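Long-range contacts in SIR4-interacting protein SIF2 (Saccharomyces cerevisiae, PDB 1R5M), which acts as a WD40-repeat transcriptional corepressor of the yeast Set3 complex, interacts with SIR4 and antagonizes telomeric silencing: residues E65-A70 with H96-S101; N109-L114 with T125-G130. All coordinates share one frame; numbering follows the deposited sequence.

Contact 1 (E65-A70 with H96-S101). With SO4 (sulfate ion), chain B.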
loop_
_atom_site.group_PDB
_atom_site.type_symbol
_atom_site.label_atom_id
_atom_site.label_comp_id
_atom_site.label_asym_id
_atom_site.label_seq_id
_atom_site.Cartn_x
_atom_site.Cartn_y
_atom_site.Cartn_z
ATOM N N GLU A 65 -13.719 8.284 -1.857
ATOM C CA GLU A 65 -14.408 9.231 -0.993
ATOM C C GLU A 65 -15.364 8.490 -0.074
ATOM O O GLU A 65 -15.589 7.290 -0.227
ATOM C CB GLU A 65 -15.149 10.270 -1.833
ATOM C CG GLU A 65 -14.222 11.044 -2.763
ATOM C CD GLU A 65 -14.966 11.968 -3.702
ATOM O OE1 GLU A 65 -15.535 12.971 -3.228
ATOM O OE2 GLU A 65 -14.986 11.681 -4.917
ATOM N N LYS A 66 -15.933 9.208 0.885
ATOM C CA LYS A 66 -16.822 8.582 1.848
ATOM C C LYS A 66 -18.231 8.257 1.365
ATOM O O LYS A 66 -18.847 7.323 1.875
ATOM C CB LYS A 66 -16.882 9.447 3.111
ATOM C CG LYS A 66 -15.518 9.592 3.783
ATOM C CD LYS A 66 -15.557 10.464 5.034
ATOM C CE LYS A 66 -14.171 10.544 5.672
ATOM N NZ LYS A 66 -14.128 11.469 6.844
ATOM N N ASN A 67 -18.732 8.994 0.378
ATOM C CA ASN A 67 -20.086 8.757 -0.112
ATOM C C ASN A 67 -20.231 7.672 -1.181
ATOM O O ASN A 67 -20.832 7.901 -2.231
ATOM C CB ASN A 67 -20.701 10.064 -0.624
ATOM C CG ASN A 67 -22.196 9.946 -0.865
ATOM O OD1 ASN A 67 -22.912 9.335 -0.072
ATOM N ND2 ASN A 67 -22.673 10.537 -1.954
ATOM N N SER A 68 -19.675 6.495 -0.908
ATOM C CA SER A 68 -19.781 5.356 -1.823
ATOM C C SER A 68 -19.379 5.718 -3.251
ATOM O O SER A 68 -20.019 5.300 -4.220
ATOM C CB SER A 68 -21.223 4.832 -1.799
ATOM O OG SER A 68 -21.308 3.487 -2.246
ATOM N N VAL A 69 -18.299 6.481 -3.380
ATOM C CA VAL A 69 -17.837 6.907 -4.690
ATOM C C VAL A 69 -16.342 7.208 -4.691
ATOM O O VAL A 69 -15.781 7.643 -3.683
ATOM C CB VAL A 69 -18.606 8.180 -5.157
ATOM C CG1 VAL A 69 -18.284 9.358 -4.234
ATOM C CG2 VAL A 69 -18.249 8.521 -6.595
ATOM N N ALA A 70 -15.706 6.943 -5.826
ATOM C CA ALA A 70 -14.291 7.226 -6.017
ATOM C C ALA A 70 -14.251 8.065 -7.284
ATOM O O ALA A 70 -15.218 8.101 -8.038
ATOM C CB ALA A 70 -13.497 5.933 -6.208
ATOM N N HIS A 96 -20.542 3.391 -6.420
ATOM C CA HIS A 96 -21.048 2.091 -5.986
ATOM C C HIS A 96 -22.439 2.341 -5.411
ATOM O O HIS A 96 -22.635 3.268 -4.630
ATOM C CB HIS A 96 -20.179 1.497 -4.871
ATOM C CG HIS A 96 -18.849 0.986 -5.329
ATOM N ND1 HIS A 96 -18.522 -0.352 -5.311
ATOM C CD2 HIS A 96 -17.743 1.637 -5.763
ATOM C CE1 HIS A 96 -17.271 -0.504 -5.707
ATOM N NE2 HIS A 96 -16.775 0.688 -5.986
ATOM N N PRO A 97 -23.429 1.532 -5.800
ATOM C CA PRO A 97 -24.768 1.755 -5.249
ATOM C C PRO A 97 -24.785 1.327 -3.783
ATOM O O PRO A 97 -23.936 0.548 -3.354
ATOM C CB PRO A 97 -25.645 0.860 -6.119
ATOM C CG PRO A 97 -24.728 -0.291 -6.427
ATOM C CD PRO A 97 -23.423 0.410 -6.753
ATOM N N PHE A 98 -25.722 1.852 -3.001
ATOM C CA PHE A 98 -25.815 1.430 -1.615
ATOM C C PHE A 98 -26.560 0.103 -1.657
ATOM O O PHE A 98 -27.415 -0.097 -2.520
ATOM C CB PHE A 98 -26.575 2.452 -0.772
ATOM C CG PHE A 98 -25.779 3.691 -0.473
ATOM C CD1 PHE A 98 -25.729 4.740 -1.381
ATOM C CD2 PHE A 98 -25.057 3.795 0.711
ATOM C CE1 PHE A 98 -24.969 5.879 -1.117
ATOM C CE2 PHE A 98 -24.294 4.929 0.983
ATOM C CZ PHE A 98 -24.252 5.971 0.066
ATOM N N ALA A 99 -26.227 -0.797 -0.741
ATOM C CA ALA A 99 -26.849 -2.115 -0.702
ATOM C C ALA A 99 -28.351 -2.057 -0.489
ATOM O O ALA A 99 -28.870 -1.142 0.157
ATOM C CB ALA A 99 -26.206 -2.959 0.387
ATOM N N LEU A 100 -29.046 -3.043 -1.047
ATOM C CA LEU A 100 -30.490 -3.135 -0.908
ATOM C C LEU A 100 -30.765 -3.265 0.583
ATOM O O LEU A 100 -31.724 -2.692 1.104
ATOM C CB LEU A 100 -31.006 -4.372 -1.647
ATOM C CG LEU A 100 -32.515 -4.617 -1.649
ATOM C CD1 LEU A 100 -33.223 -3.484 -2.369
ATOM C CD2 LEU A 100 -32.806 -5.944 -2.327
ATOM N N SER A 101 -29.898 -4.021 1.253
ATOM C CA SER A 101 -29.981 -4.265 2.689
ATOM C C SER A 101 -31.184 -5.123 3.059
ATOM O O SER A 101 -31.049 -6.120 3.773
ATOM C CB SER A 101 -30.034 -2.939 3.453
ATOM O OG SER A 101 -30.089 -3.159 4.852
HETATM S S SO4 B . -20.830 13.014 -4.660
HETATM O O1 SO4 B . -21.380 11.794 -4.041
HETATM O O2 SO4 B . -21.522 14.197 -4.111
HETATM O O3 SO4 B . -19.386 13.106 -4.372
HETATM O O4 SO4 B . -21.028 12.969 -6.121
#
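S68 meets H96 at one end of the antiparallel strand pair 69-77/86-95 of a WD40 propeller blade, where the turn before the first strand lies against the loop after the second. The tight part is polar. H96 N gives a nearly straight hydrogen bond to S68 O (3.0 Å, 174°), and S68 OG answers with one to H96 O at 2.7 Å, so that the two residues are joined backbone to backbone and side chain to backbone. S68 has OG anti to its backbone N (chi1 -158°), and from there the hydroxyl approaches H96 O from above the carbonyl plane. S68 OG also touches H96 CB. The imidazole of H96 turns to other partners, NE2 to T125 OG1 and ND1 to E131 OE1.

Toward solvent the packing thins to the exposed pair N67 and F98. S68 CB lies over one face of the F98 ring, displaced toward the rim, in a CH-pi contact 4.1 Å from the ring centroid. N67 meets the rim of the same ring, the side chains crossing at about a right angle and the amide plane turned 45° from the ring. N67 OD1 lies in the ring plane at the edge, 3.6 Å from F98 CZ, while N67 ND2 donates to O1 of a sulfate ion, probably from the crystallisation liquor, at 2.8 Å.

Contact 2 (N109-L114 with T125-G130)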
loop_
_atom_site.group_PDB
_atom_site.type_symbol
_atom_site.label_atom_id
_atom_site.label_comp_id
_atom_site.label_asym_id
_atom_site.label_seq_id
_atom_site.Cartn_x
_atom_site.Cartn_y
_atom_site.Cartn_z
ATOM N N ASN A 109 -20.946 3.807 3.553
ATOM C CA ASN A 109 -20.345 2.914 2.567
ATOM C C ASN A 109 -19.209 3.654 1.869
ATOM O O ASN A 109 -19.321 4.038 0.708
ATOM C CB ASN A 109 -21.394 2.464 1.540
ATOM C CG ASN A 109 -20.956 1.232 0.755
ATOM O OD1 ASN A 109 -20.474 0.254 1.332
ATOM N ND2 ASN A 109 -21.140 1.268 -0.565
ATOM N N GLN A 110 -18.113 3.852 2.591
ATOM C CA GLN A 110 -16.960 4.554 2.040
ATOM C C GLN A 110 -16.155 3.639 1.125
ATOM O O GLN A 110 -16.242 2.416 1.220
ATOM C CB GLN A 110 -16.034 5.034 3.167
ATOM C CG GLN A 110 -16.723 5.768 4.314
ATOM C CD GLN A 110 -15.734 6.324 5.331
ATOM O OE1 GLN A 110 -14.579 5.897 5.394
ATOM N NE2 GLN A 110 -16.190 7.276 6.141
ATOM N N VAL A 111 -15.388 4.243 0.224
ATOM C CA VAL A 111 -14.510 3.469 -0.645
ATOM C C VAL A 111 -13.322 3.190 0.273
ATOM O O VAL A 111 -12.731 4.120 0.833
ATOM C CB VAL A 111 -14.067 4.284 -1.870
ATOM C CG1 VAL A 111 -12.940 3.564 -2.595
ATOM C CG2 VAL A 111 -15.248 4.479 -2.811
ATOM N N THR A 112 -12.984 1.918 0.444
ATOM C CA THR A 112 -11.907 1.524 1.350
ATOM C C THR A 112 -10.640 1.014 0.680
ATOM O O THR A 112 -9.626 0.786 1.351
ATOM C CB THR A 112 -12.384 0.420 2.299
ATOM O OG1 THR A 112 -12.772 -0.727 1.528
ATOM C CG2 THR A 112 -13.576 0.896 3.121
ATOM N N CYS A 113 -10.689 0.832 -0.633
ATOM C CA CYS A 113 -9.531 0.301 -1.335
ATOM C C CYS A 113 -9.585 0.614 -2.823
ATOM O O CYS A 113 -10.655 0.586 -3.432
ATOM C CB CYS A 113 -9.486 -1.220 -1.117
ATOM S SG CYS A 113 -8.024 -2.099 -1.739
ATOM N N LEU A 114 -8.429 0.946 -3.394
ATOM C CA LEU A 114 -8.316 1.216 -4.825
ATOM C C LEU A 114 -7.023 0.564 -5.299
ATOM O O LEU A 114 -5.998 0.639 -4.615
ATOM C CB LEU A 114 -8.259 2.717 -5.124
ATOM C CG LEU A 114 -9.462 3.553 -4.682
ATOM C CD1 LEU A 114 -9.206 4.078 -3.282
ATOM C CD2 LEU A 114 -9.677 4.709 -5.644
ATOM N N THR A 125 -12.082 -0.879 -7.395
ATOM C CA THR A 125 -12.458 -0.079 -6.236
ATOM C C THR A 125 -13.279 -0.986 -5.325
ATOM O O THR A 125 -14.075 -1.804 -5.800
ATOM C CB THR A 125 -13.293 1.174 -6.621
ATOM O OG1 THR A 125 -14.460 0.785 -7.357
ATOM C CG2 THR A 125 -12.454 2.134 -7.456
ATOM N N GLY A 126 -13.051 -0.865 -4.019
ATOM C CA GLY A 126 -13.777 -1.666 -3.048
ATOM C C GLY A 126 -14.423 -0.762 -2.015
ATOM O O GLY A 126 -13.864 0.281 -1.670
ATOM N N VAL A 127 -15.593 -1.153 -1.519
ATOM C CA VAL A 127 -16.309 -0.352 -0.527
ATOM C C VAL A 127 -16.536 -1.096 0.783
ATOM O O VAL A 127 -16.264 -2.292 0.894
ATOM C CB VAL A 127 -17.678 0.131 -1.070
ATOM C CG1 VAL A 127 -17.462 1.128 -2.192
ATOM C CG2 VAL A 127 -18.506 -1.060 -1.567
ATOM N N GLU A 128 -17.036 -0.372 1.781
ATOM C CA GLU A 128 -17.292 -0.955 3.087
ATOM C C GLU A 128 -18.185 -2.189 3.087
ATOM O O GLU A 128 -17.980 -3.089 3.900
ATOM C CB GLU A 128 -17.914 0.078 4.026
ATOM C CG GLU A 128 -16.999 1.198 4.449
ATOM C CD GLU A 128 -17.622 2.026 5.551
ATOM O OE1 GLU A 128 -17.656 1.549 6.707
ATOM O OE2 GLU A 128 -18.094 3.141 5.261
ATOM N N ASN A 129 -19.182 -2.244 2.204
ATOM C CA ASN A 129 -20.059 -3.411 2.212
ATOM C C ASN A 129 -19.447 -4.650 1.573
ATOM O O ASN A 129 -20.048 -5.725 1.601
ATOM C CB ASN A 129 -21.437 -3.100 1.587
ATOM C CG ASN A 129 -21.390 -2.897 0.079
ATOM O OD1 ASN A 129 -20.711 -3.627 -0.644
ATOM N ND2 ASN A 129 -22.145 -1.915 -0.401
ATOM N N GLY A 130 -18.248 -4.498 1.009
ATOM C CA GLY A 130 -17.559 -5.627 0.408
ATOM C C GLY A 130 -17.523 -5.701 -1.106
ATOM O O GLY A 130 -16.726 -6.448 -1.675
#
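N109 lays its amide beside V127 and N129, with N109 ND2 3.7 Å from V127 CG2 and the amide plane only 20° from that of N129. N109 OD1 accepts N129 N (2.9 Å) nearly along the C=O axis, a bent bond onto the type I turn V127-G130; N109 ND2 is hydrogen-bonded to S68 OG. An alanine here would probably leave N129 N without this acceptor and S68 OG without its amide partner, and open a gap beside V127.

E128 returns the grip from the turn. Its CG, anti to the carbonyl carbon (chi1 -69°), sits beside Q110 N and O. E128 OE2 takes Q110 N on its anti lone pair in a nearly straight 2.8 Å bond and is also hydrogen-bonded to T108 OG1. Q110 crosses E128 obliquely, Q110 CG coming within 3.1 Å of E128 OE2, and Q110 O accepts E128 N. T112 sets its methyl against the glutamate stem, T112 CG2 to E128 CG at 3.7 Å, and sends OG1 to I152 O.

V111 and V127 form a non-hydrogen-bonded pair whose methyls meet on the face shared with L114 and T125. G126 O receives T112 N at 2.8 Å and, weakly, C113 N, while G126 N bonds to C113 O: a classic beta bulge. T125 OG1 is hydrogen-bonded to W135 NE1 as well as H96 NE2, consistent with the His-Ser/Thr-Trp network of WD40 blades, and the hairpin 111-116/122-127 supplies the first two strands of such a four-stranded blade.

How the contacts relate
From the N terminus, the chain passes through strand 60-65 and the turn before strand 69-77, then returns along 86-95. Contact 1 closes this excursion at the start of the loop that leads on to strand 111-116. Contact 2 opens only after that loop and closes the shorter hairpin 111-116/122-127, so the two follow in series, neither nested nor crossed. They belong to adjacent blades, yet the centres of contact 1 and contact 2 lie about 8 Å apart. Besides the side-chain hydrogen bonds between them, a backbone hydrogen bond joins E65 and V111, and V111 packs on A70. Together they tie the outer strands of one blade to the inner hairpin of the next.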